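Local coordinates for SNF1-like protein kinase ssp2 (Schizosaccharomyces pombe, PDB 2QRD) that probably phosphorylates proteins on serine and threonine as the catalytic subunit of the fission yeast AMPK/SNF1 complex, its C-terminal part probably serving in assembly of the complex, at residues K59-I64 with Y75-L80. Numbering follows the deposited sequence.
Sequences KSRWEI and YAYIEL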
loop_
_atom_site.group_PDB
_atom_site.type_symbol
_atom_site.label_atom_id
_atom_site.label_comp_id
_atom_site.label_asym_id
_atom_site.label_seq_id
_atom_site.Cartn_x
_atom_site.Cartn_y
_atom_site.Cartn_z
ATOM N N LYS A 59 -15.475 -24.892 -12.846
ATOM C CA LYS A 59 -15.954 -24.136 -11.691
ATOM C C LYS A 59 -15.479 -24.800 -10.401
ATOM O O LYS A 59 -15.634 -25.997 -10.214
ATOM C CB LYS A 59 -17.475 -23.920 -11.723
ATOM C CG LYS A 59 -17.929 -23.058 -12.901
ATOM C CD LYS A 59 -19.165 -22.284 -12.607
ATOM C CE LYS A 59 -19.791 -21.750 -13.915
ATOM N NZ LYS A 59 -20.619 -20.493 -13.725
ATOM N N SER A 60 -14.884 -24.026 -9.518
ATOM C CA SER A 60 -14.322 -24.620 -8.315
ATOM C C SER A 60 -14.920 -23.966 -7.071
ATOM O O SER A 60 -15.272 -22.775 -7.073
ATOM C CB SER A 60 -12.785 -24.522 -8.309
ATOM O OG SER A 60 -12.376 -23.166 -8.264
ATOM N N ARG A 61 -15.071 -24.764 -6.028
ATOM C CA ARG A 61 -15.487 -24.263 -4.731
ATOM C C ARG A 61 -14.385 -24.543 -3.708
ATOM O O ARG A 61 -13.830 -25.647 -3.662
ATOM C CB ARG A 61 -16.808 -24.901 -4.311
ATOM C CG ARG A 61 -17.487 -24.161 -3.204
ATOM C CD ARG A 61 -18.758 -24.858 -2.814
ATOM N NE ARG A 61 -18.495 -26.253 -2.494
ATOM C CZ ARG A 61 -19.421 -27.195 -2.455
ATOM N NH1 ARG A 61 -20.681 -26.866 -2.710
ATOM N NH2 ARG A 61 -19.085 -28.457 -2.166
ATOM N N TRP A 62 -14.088 -23.535 -2.899
ATOM C CA TRP A 62 -13.002 -23.575 -1.914
ATOM C C TRP A 62 -13.562 -23.195 -0.547
ATOM O O TRP A 62 -14.250 -22.153 -0.403
ATOM C CB TRP A 62 -11.928 -22.537 -2.258
ATOM C CG TRP A 62 -11.245 -22.645 -3.615
ATOM C CD1 TRP A 62 -11.808 -22.484 -4.869
ATOM C CD2 TRP A 62 -9.856 -22.872 -3.837
ATOM N NE1 TRP A 62 -10.847 -22.638 -5.851
ATOM C CE2 TRP A 62 -9.641 -22.862 -5.244
ATOM C CE3 TRP A 62 -8.768 -23.098 -2.981
ATOM C CZ2 TRP A 62 -8.384 -23.071 -5.812
ATOM C CZ3 TRP A 62 -7.502 -23.295 -3.548
ATOM C CH2 TRP A 62 -7.325 -23.295 -4.952
ATOM N N GLU A 63 -13.279 -24.026 0.457
ATOM C CA GLU A 63 -13.590 -23.660 1.837
ATOM C C GLU A 63 -12.635 -22.526 2.231
ATOM O O GLU A 63 -11.473 -22.539 1.844
ATOM C CB GLU A 63 -13.544 -24.881 2.798
ATOM C CG GLU A 63 -14.669 -25.930 2.535
ATOM C CD GLU A 63 -15.323 -26.588 3.806
ATOM O OE1 GLU A 63 -14.748 -27.548 4.400
ATOM O OE2 GLU A 63 -16.472 -26.189 4.174
ATOM N N ILE A 64 -13.123 -21.504 2.917
ATOM C CA ILE A 64 -12.226 -20.407 3.287
ATOM C C ILE A 64 -11.576 -20.750 4.612
ATOM O O ILE A 64 -12.264 -20.919 5.602
ATOM C CB ILE A 64 -12.921 -18.986 3.272
ATOM C CG1 ILE A 64 -13.510 -18.671 1.890
ATOM C CG2 ILE A 64 -11.936 -17.892 3.640
ATOM C CD1 ILE A 64 -14.578 -17.613 1.887
ATOM N N TYR A 75 -17.685 -20.115 1.647
ATOM C CA TYR A 75 -17.110 -20.702 0.467
ATOM C C TYR A 75 -16.761 -19.614 -0.514
ATOM O O TYR A 75 -17.405 -18.576 -0.549
ATOM C CB TYR A 75 -18.134 -21.635 -0.197
ATOM C CG TYR A 75 -18.443 -22.931 0.531
ATOM C CD1 TYR A 75 -19.636 -23.085 1.236
ATOM C CD2 TYR A 75 -17.564 -24.017 0.491
ATOM C CE1 TYR A 75 -19.948 -24.268 1.899
ATOM C CE2 TYR A 75 -17.871 -25.214 1.146
ATOM C CZ TYR A 75 -19.059 -25.327 1.846
ATOM O OH TYR A 75 -19.385 -26.500 2.489
ATOM N N ALA A 76 -15.744 -19.883 -1.326
ATOM C CA ALA A 76 -15.273 -18.990 -2.350
ATOM C C ALA A 76 -15.423 -19.728 -3.675
ATOM O O ALA A 76 -15.033 -20.877 -3.788
ATOM C CB ALA A 76 -13.846 -18.649 -2.089
ATOM N N TYR A 77 -16.009 -19.065 -4.667
ATOM C CA TYR A 77 -16.213 -19.648 -5.994
ATOM C C TYR A 77 -15.271 -19.044 -7.057
ATOM O O TYR A 77 -15.244 -17.829 -7.299
ATOM C CB TYR A 77 -17.668 -19.506 -6.376
ATOM C CG TYR A 77 -18.589 -20.138 -5.358
ATOM C CD1 TYR A 77 -19.056 -21.426 -5.544
ATOM C CD2 TYR A 77 -19.008 -19.434 -4.194
ATOM C CE1 TYR A 77 -19.906 -22.025 -4.615
ATOM C CE2 TYR A 77 -19.860 -20.032 -3.252
ATOM C CZ TYR A 77 -20.296 -21.340 -3.477
ATOM O OH TYR A 77 -21.154 -21.990 -2.613
ATOM N N ILE A 78 -14.480 -19.915 -7.665
ATOM C CA ILE A 78 -13.435 -19.511 -8.593
ATOM C C ILE A 78 -13.653 -20.310 -9.902
ATOM O O ILE A 78 -13.735 -21.545 -9.899
ATOM C CB ILE A 78 -12.010 -19.747 -7.958
ATOM C CG1 ILE A 78 -11.820 -18.899 -6.689
ATOM C CG2 ILE A 78 -10.865 -19.484 -8.966
ATOM C CD1 ILE A 78 -10.563 -19.199 -5.855
ATOM N N GLU A 79 -13.784 -19.610 -11.012
ATOM C CA GLU A 79 -13.888 -20.275 -12.309
ATOM C C GLU A 79 -12.580 -20.164 -13.092
ATOM O O GLU A 79 -11.993 -19.088 -13.207
ATOM C CB GLU A 79 -15.032 -19.672 -13.094
ATOM C CG GLU A 79 -15.217 -20.256 -14.467
ATOM C CD GLU A 79 -16.235 -19.480 -15.292
ATOM O OE1 GLU A 79 -17.168 -18.881 -14.688
ATOM O OE2 GLU A 79 -16.097 -19.467 -16.545
ATOM N N LEU A 80 -12.118 -21.291 -13.619
ATOM C CA LEU A 80 -10.873 -21.338 -14.383
ATOM C C LEU A 80 -11.202 -21.498 -15.837
ATOM O O LEU A 80 -12.140 -22.182 -16.176
ATOM C CB LEU A 80 -9.992 -22.499 -13.957
ATOM C CG LEU A 80 -9.581 -22.756 -12.498
ATOM C CD1 LEU A 80 -8.761 -21.636 -11.933
ATOM C CD2 LEU A 80 -10.739 -23.103 -11.591
#
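R61 runs between the rings of Y75 and Y77, on one face of an antiparallel strand pair. From CB the chain runs to CG, anti to the backbone N (chi1 -163°), which meets Y77 CE1 at 3.5 Å. CD touches Y77 CE1 as well and sits over the Y75 ring face, 4.1 Å from the ring centroid, as a CH-pi contact. The chain bends at chi3, and NE passes near Y75 CD2 and CE2. CZ then lies 4.8 Å from the Y75 centroid, a cation-pi contact with the guanidinium and ring planes 37° apart.

Backbone hydrogen bonds run both ways between S60 and I78 and between W62 and A76. On the buried face W62, A76 and I78 pack on helix 123-136, and W62 also on helix 23-37. I78 CD1 lies over the five-membered ring of W62, 3.7 Å from its centroid. W62 NE1 donates to S60 OG at 2.9 Å, and S60 OG donates to I78 O at 2.7 Å. S60 N also hydrogen-bonds I78 O, at 2.8 Å, from the opposite face of the carbonyl plane to OG.

Two donors thus grip I78 O, and the relay through S60 OG satisfies the buried indole N-H. The helix side is mainly apolar. The other face mixes charged and aromatic side chains, and R61 and Y77 there pack on Y7 of the SPCC1919.03c chain.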